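Local coordinates for Sel1 repeat family protein (Pseudomonas aeruginosa, PDB 6LCH) that probably acts as an immunity protein that binds and neutralises the type VI secretion effector PldB, using an all-helical Sel1-repeat scaffold, at residues G48-A53 against H63-L68; S200-L205 against Y232-K237. All coordinates share one frame; numbering follows the deposited sequence.

Contact 1: residues G48-A53 against H63-L68; sequences GLYSKA and HNLANL
Tyr50 reaches from helix 43-55 across to helix 59-70, and its side chain meets Leu65 at the base, Leu68 along the ring and Asn64 from the outer ring to the tip. At the base, Tyr50 CB lies 4.0 Å from Leu65 CB, an aliphatic contact close to where the two backbones come nearest. Further out, Tyr50 CD2 is 4.1 Å from Leu68 CD1, a methyl at the ring edge, near the ring plane. Near the outer end of the ring, Asn64 CB approaches obliquely in an off-centre CH-pi contact, 4.0 Å from the Tyr50 ring centroid. At the tip, Tyr50 OH accepts a hydrogen bond of 2.9 Å from Asn64 ND2. The bond is nearly straight (167° at the hydrogen) and runs almost in the amide plane, which stands 88° from the ring. Asn64 CG lies anti to its own carbonyl carbon (chi1 -80°), which puts the amide next to the phenol oxygen. Lower down, Leu65 sends CD2 to within 3.2 Å of OG of Ser51, whose hydroxyl is hydrogen-bonded to Val47 O one turn earlier. Tyr28 and Ala31 of helix 22-34 also touch Tyr50. Such packing of successive, roughly antiparallel helices is consistent with the helical array of the Sel1 (TPR-clan) family. Tyrosine suits this place: its ring fills an apolar interface while its hydroxyl takes up an amide N-H, joining the helices by packing and a directional bond.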
# COMPACT_ATOMS: atom_id res chain seq x y z
N GLY A 48 -10.81 18.86 -12.51
CA GLY A 48 -10.40 20.25 -12.37
C GLY A 48 -9.58 20.50 -11.12
O GLY A 48 -8.48 21.04 -11.18
N LEU A 49 -10.11 20.07 -9.97
CA LEU A 49 -9.40 20.25 -8.71
C LEU A 49 -8.05 19.53 -8.72
O LEU A 49 -7.01 20.13 -8.41
CB LEU A 49 -10.25 19.74 -7.55
CG LEU A 49 -11.54 20.51 -7.30
CD1 LEU A 49 -12.55 19.63 -6.60
CD2 LEU A 49 -11.25 21.76 -6.47
N TYR A 50 -8.06 18.24 -9.08
CA TYR A 50 -6.82 17.47 -9.15
C TYR A 50 -5.78 18.16 -10.02
O TYR A 50 -4.62 18.31 -9.63
CB TYR A 50 -7.11 16.07 -9.69
CG TYR A 50 -7.45 15.04 -8.63
CD1 TYR A 50 -7.09 15.22 -7.30
CD2 TYR A 50 -8.12 13.87 -8.98
CE1 TYR A 50 -7.39 14.28 -6.34
CE2 TYR A 50 -8.43 12.92 -8.03
CZ TYR A 50 -8.06 13.12 -6.71
OH TYR A 50 -8.38 12.17 -5.77
N SER A 51 -6.19 18.58 -11.23
CA SER A 51 -5.24 19.20 -12.15
C SER A 51 -4.73 20.53 -11.60
O SER A 51 -3.53 20.82 -11.65
CB SER A 51 -5.88 19.39 -13.52
OG SER A 51 -6.48 18.19 -13.97
N LYS A 52 -5.64 21.35 -11.06
CA LYS A 52 -5.25 22.60 -10.43
C LYS A 52 -4.20 22.36 -9.35
O LYS A 52 -3.20 23.09 -9.26
CB LYS A 52 -6.47 23.30 -9.83
CG LYS A 52 -7.29 24.11 -10.82
CD LYS A 52 -8.51 24.75 -10.14
CE LYS A 52 -9.67 23.76 -10.01
NZ LYS A 52 -10.80 24.27 -9.18
N ALA A 53 -4.40 21.34 -8.52
CA ALA A 53 -3.41 21.01 -7.51
C ALA A 53 -2.12 20.52 -8.15
O ALA A 53 -1.02 20.85 -7.69
CB ALA A 53 -3.98 19.97 -6.54
N HIS A 63 -0.42 11.88 -8.53
CA HIS A 63 -0.59 10.43 -8.46
C HIS A 63 -2.05 10.04 -8.65
O HIS A 63 -2.38 9.18 -9.48
CB HIS A 63 -0.05 9.93 -7.13
CG HIS A 63 -0.36 8.49 -6.84
ND1 HIS A 63 0.42 7.45 -7.30
CD2 HIS A 63 -1.38 7.92 -6.15
CE1 HIS A 63 -0.10 6.30 -6.91
NE2 HIS A 63 -1.19 6.56 -6.20
N ASN A 64 -2.96 10.67 -7.89
CA ASN A 64 -4.37 10.32 -7.98
C ASN A 64 -4.93 10.59 -9.37
O ASN A 64 -5.69 9.79 -9.91
CB ASN A 64 -5.18 11.08 -6.93
CG ASN A 64 -5.09 10.45 -5.57
OD1 ASN A 64 -4.15 9.72 -5.27
ND2 ASN A 64 -6.06 10.75 -4.71
N LEU A 65 -4.57 11.74 -9.96
CA LEU A 65 -5.10 12.08 -11.27
C LEU A 65 -4.58 11.14 -12.34
O LEU A 65 -5.35 10.67 -13.20
CB LEU A 65 -4.75 13.53 -11.61
CG LEU A 65 -5.28 14.03 -12.95
CD1 LEU A 65 -6.78 13.80 -13.04
CD2 LEU A 65 -4.93 15.51 -13.14
N ALA A 66 -3.28 10.83 -12.31
CA ALA A 66 -2.72 9.93 -13.31
C ALA A 66 -3.32 8.53 -13.19
O ALA A 66 -3.50 7.85 -14.21
CB ALA A 66 -1.20 9.87 -13.16
N ASN A 67 -3.64 8.09 -11.98
CA ASN A 67 -4.29 6.80 -11.85
C ASN A 67 -5.65 6.80 -12.54
O ASN A 67 -6.07 5.76 -13.04
CB ASN A 67 -4.46 6.39 -10.38
CG ASN A 67 -4.80 4.92 -10.23
OD1 ASN A 67 -4.09 4.05 -10.73
ND2 ASN A 67 -5.91 4.63 -9.55
N LEU A 68 -6.33 7.94 -12.58
CA LEU A 68 -7.56 8.04 -13.36
C LEU A 68 -7.27 7.96 -14.86
O LEU A 68 -7.96 7.25 -15.60
CB LEU A 68 -8.30 9.33 -13.03
CG LEU A 68 -8.57 9.66 -11.56
CD1 LEU A 68 -9.45 10.90 -11.43
CD2 LEU A 68 -9.18 8.48 -10.82

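Contact 2: residues S200-L205 against Y232-K237; sequences SAAFFL and YSIYKK
With CG anti to the backbone N in both residues, Phe203 (chi1 -175°) and Tyr235 (chi1 155°) swing their rings to the same flank of the helix pair, where they meet edge to face. The Phe203 edge leads with CD1, which stands 4.2 Å above the plane of the Tyr235 ring, over its centre; the planes are inclined at 58°. Tyr232 has the same anti arrangement and lies alongside Phe203, pointing the same way, with its CE1 4.0 Å from CD1 of Phe203 at the edges of both rings. Beneath the aromatics, Ala202 CB lies 3.7 Å from Tyr235 CB and 4.0 Å from Ile234 CG2. This is close antiparallel packing of helices 199-208 and 225-240, with a small residue, Ala202, at the nearest backbone approach, as suits axes only 7.9 Å apart, and an aromatic edge-to-face pair at the rim. Ile234 also rests on Val194 of helix 183-195, tying the pair to the preceding layer of the helical array. Arg228 makes a cation-pi contact with Tyr232. No hydrogen bond links the two segments, so the contact rests on shape fit and on Phe203 covering part of its surface against Tyr232 and Tyr235, although it stays exposed.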
# COMPACT_ATOMS: atom_id res chain seq x y z
N SER A 200 -7.22 -5.65 2.70
CA SER A 200 -7.16 -7.09 2.49
C SER A 200 -6.92 -7.84 3.79
O SER A 200 -7.41 -8.97 3.95
CB SER A 200 -6.06 -7.41 1.47
OG SER A 200 -6.20 -8.73 0.97
N ALA A 201 -6.19 -7.25 4.73
CA ALA A 201 -5.94 -7.92 6.00
C ALA A 201 -7.18 -7.93 6.88
O ALA A 201 -7.41 -8.89 7.62
CB ALA A 201 -4.77 -7.27 6.74
N ALA A 202 -7.99 -6.87 6.82
CA ALA A 202 -9.23 -6.85 7.58
C ALA A 202 -10.19 -7.92 7.08
O ALA A 202 -10.82 -8.63 7.88
CB ALA A 202 -9.88 -5.46 7.51
N PHE A 203 -10.32 -8.05 5.76
CA PHE A 203 -11.14 -9.12 5.22
C PHE A 203 -10.56 -10.48 5.57
O PHE A 203 -11.31 -11.42 5.88
CB PHE A 203 -11.27 -8.98 3.70
CG PHE A 203 -12.21 -9.98 3.09
CD1 PHE A 203 -13.58 -9.76 3.11
CD2 PHE A 203 -11.73 -11.15 2.52
CE1 PHE A 203 -14.44 -10.68 2.56
CE2 PHE A 203 -12.60 -12.07 1.97
CZ PHE A 203 -13.95 -11.83 1.99
N PHE A 204 -9.23 -10.62 5.53
CA PHE A 204 -8.64 -11.92 5.83
C PHE A 204 -8.86 -12.30 7.29
O PHE A 204 -9.14 -13.47 7.59
CB PHE A 204 -7.15 -11.94 5.51
CG PHE A 204 -6.49 -13.24 5.83
CD1 PHE A 204 -6.79 -14.39 5.11
CD2 PHE A 204 -5.59 -13.34 6.88
CE1 PHE A 204 -6.19 -15.60 5.41
CE2 PHE A 204 -4.99 -14.55 7.19
CZ PHE A 204 -5.29 -15.68 6.45
N LEU A 205 -8.75 -11.34 8.20
CA LEU A 205 -9.00 -11.65 9.60
C LEU A 205 -10.48 -11.91 9.85
O LEU A 205 -10.82 -12.68 10.77
CB LEU A 205 -8.49 -10.51 10.49
CG LEU A 205 -7.02 -10.63 10.91
CD1 LEU A 205 -6.18 -11.23 9.79
CD2 LEU A 205 -6.46 -9.27 11.33
N TYR A 232 -14.62 -7.42 9.92
CA TYR A 232 -15.39 -7.13 8.72
C TYR A 232 -15.93 -5.71 8.73
O TYR A 232 -16.04 -5.08 7.67
CB TYR A 232 -16.54 -8.12 8.54
CG TYR A 232 -17.14 -8.03 7.16
CD1 TYR A 232 -16.43 -8.48 6.05
CD2 TYR A 232 -18.39 -7.46 6.95
CE1 TYR A 232 -16.96 -8.40 4.78
CE2 TYR A 232 -18.92 -7.37 5.68
CZ TYR A 232 -18.20 -7.84 4.60
OH TYR A 232 -18.72 -7.75 3.33
N SER A 233 -16.28 -5.19 9.91
CA SER A 233 -16.73 -3.81 10.00
C SER A 233 -15.61 -2.83 9.69
O SER A 233 -15.83 -1.80 9.05
CB SER A 233 -17.32 -3.53 11.38
OG SER A 233 -17.76 -2.19 11.49
N ILE A 234 -14.39 -3.14 10.15
CA ILE A 234 -13.23 -2.33 9.78
C ILE A 234 -13.02 -2.40 8.28
O ILE A 234 -12.73 -1.39 7.62
CB ILE A 234 -11.99 -2.79 10.56
CG1 ILE A 234 -12.00 -2.25 11.99
CG2 ILE A 234 -10.71 -2.37 9.83
CD1 ILE A 234 -11.01 -2.94 12.90
N TYR A 235 -13.16 -3.59 7.70
CA TYR A 235 -13.06 -3.73 6.26
C TYR A 235 -14.12 -2.90 5.55
O TYR A 235 -13.86 -2.30 4.51
CB TYR A 235 -13.17 -5.20 5.86
CG TYR A 235 -13.66 -5.41 4.44
CD1 TYR A 235 -15.00 -5.65 4.19
CD2 TYR A 235 -12.78 -5.37 3.37
CE1 TYR A 235 -15.46 -5.83 2.91
CE2 TYR A 235 -13.23 -5.56 2.07
CZ TYR A 235 -14.57 -5.80 1.85
OH TYR A 235 -15.05 -5.98 0.58
N LYS A 236 -15.34 -2.84 6.10
CA LYS A 236 -16.35 -1.99 5.48
C LYS A 236 -16.00 -0.52 5.64
O LYS A 236 -16.18 0.27 4.70
CB LYS A 236 -17.73 -2.30 6.05
CG LYS A 236 -18.25 -3.66 5.63
CD LYS A 236 -18.13 -3.84 4.14
CE LYS A 236 -19.46 -3.55 3.46
NZ LYS A 236 -19.34 -3.56 1.98
N LYS A 237 -15.45 -0.14 6.79
CA LYS A 237 -15.10 1.26 7.02
C LYS A 237 -13.99 1.72 6.07
O LYS A 237 -14.06 2.83 5.52
CB LYS A 237 -14.68 1.43 8.48
CG LYS A 237 -14.46 2.84 8.96
CD LYS A 237 -15.74 3.68 9.07
CE LYS A 237 -15.46 5.17 8.73
NZ LYS A 237 -15.20 5.38 7.26

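Overall arrangement
Contact 1 is largely buried and contact 2 lies at the surface, with centres about 28 Å apart and nearest atoms about 15 Å apart. They hold different elements: contact 1 pairs successive helices 43-55 and 59-70 towards the N-terminal end, whereas contact 2 joins helix 199-208 to helix 225-240 across a longer connection. Both are antiparallel, but contact 2 is closer to strictly so, at 154° against 130°, and alanine allows a nearer approach of its axes. Their chemistry differs accordingly. In contact 1 a tyrosine hydroxyl is paired with an amide beside leucines; contact 2 combines a small aliphatic centre with an aromatic cluster along its outer flank.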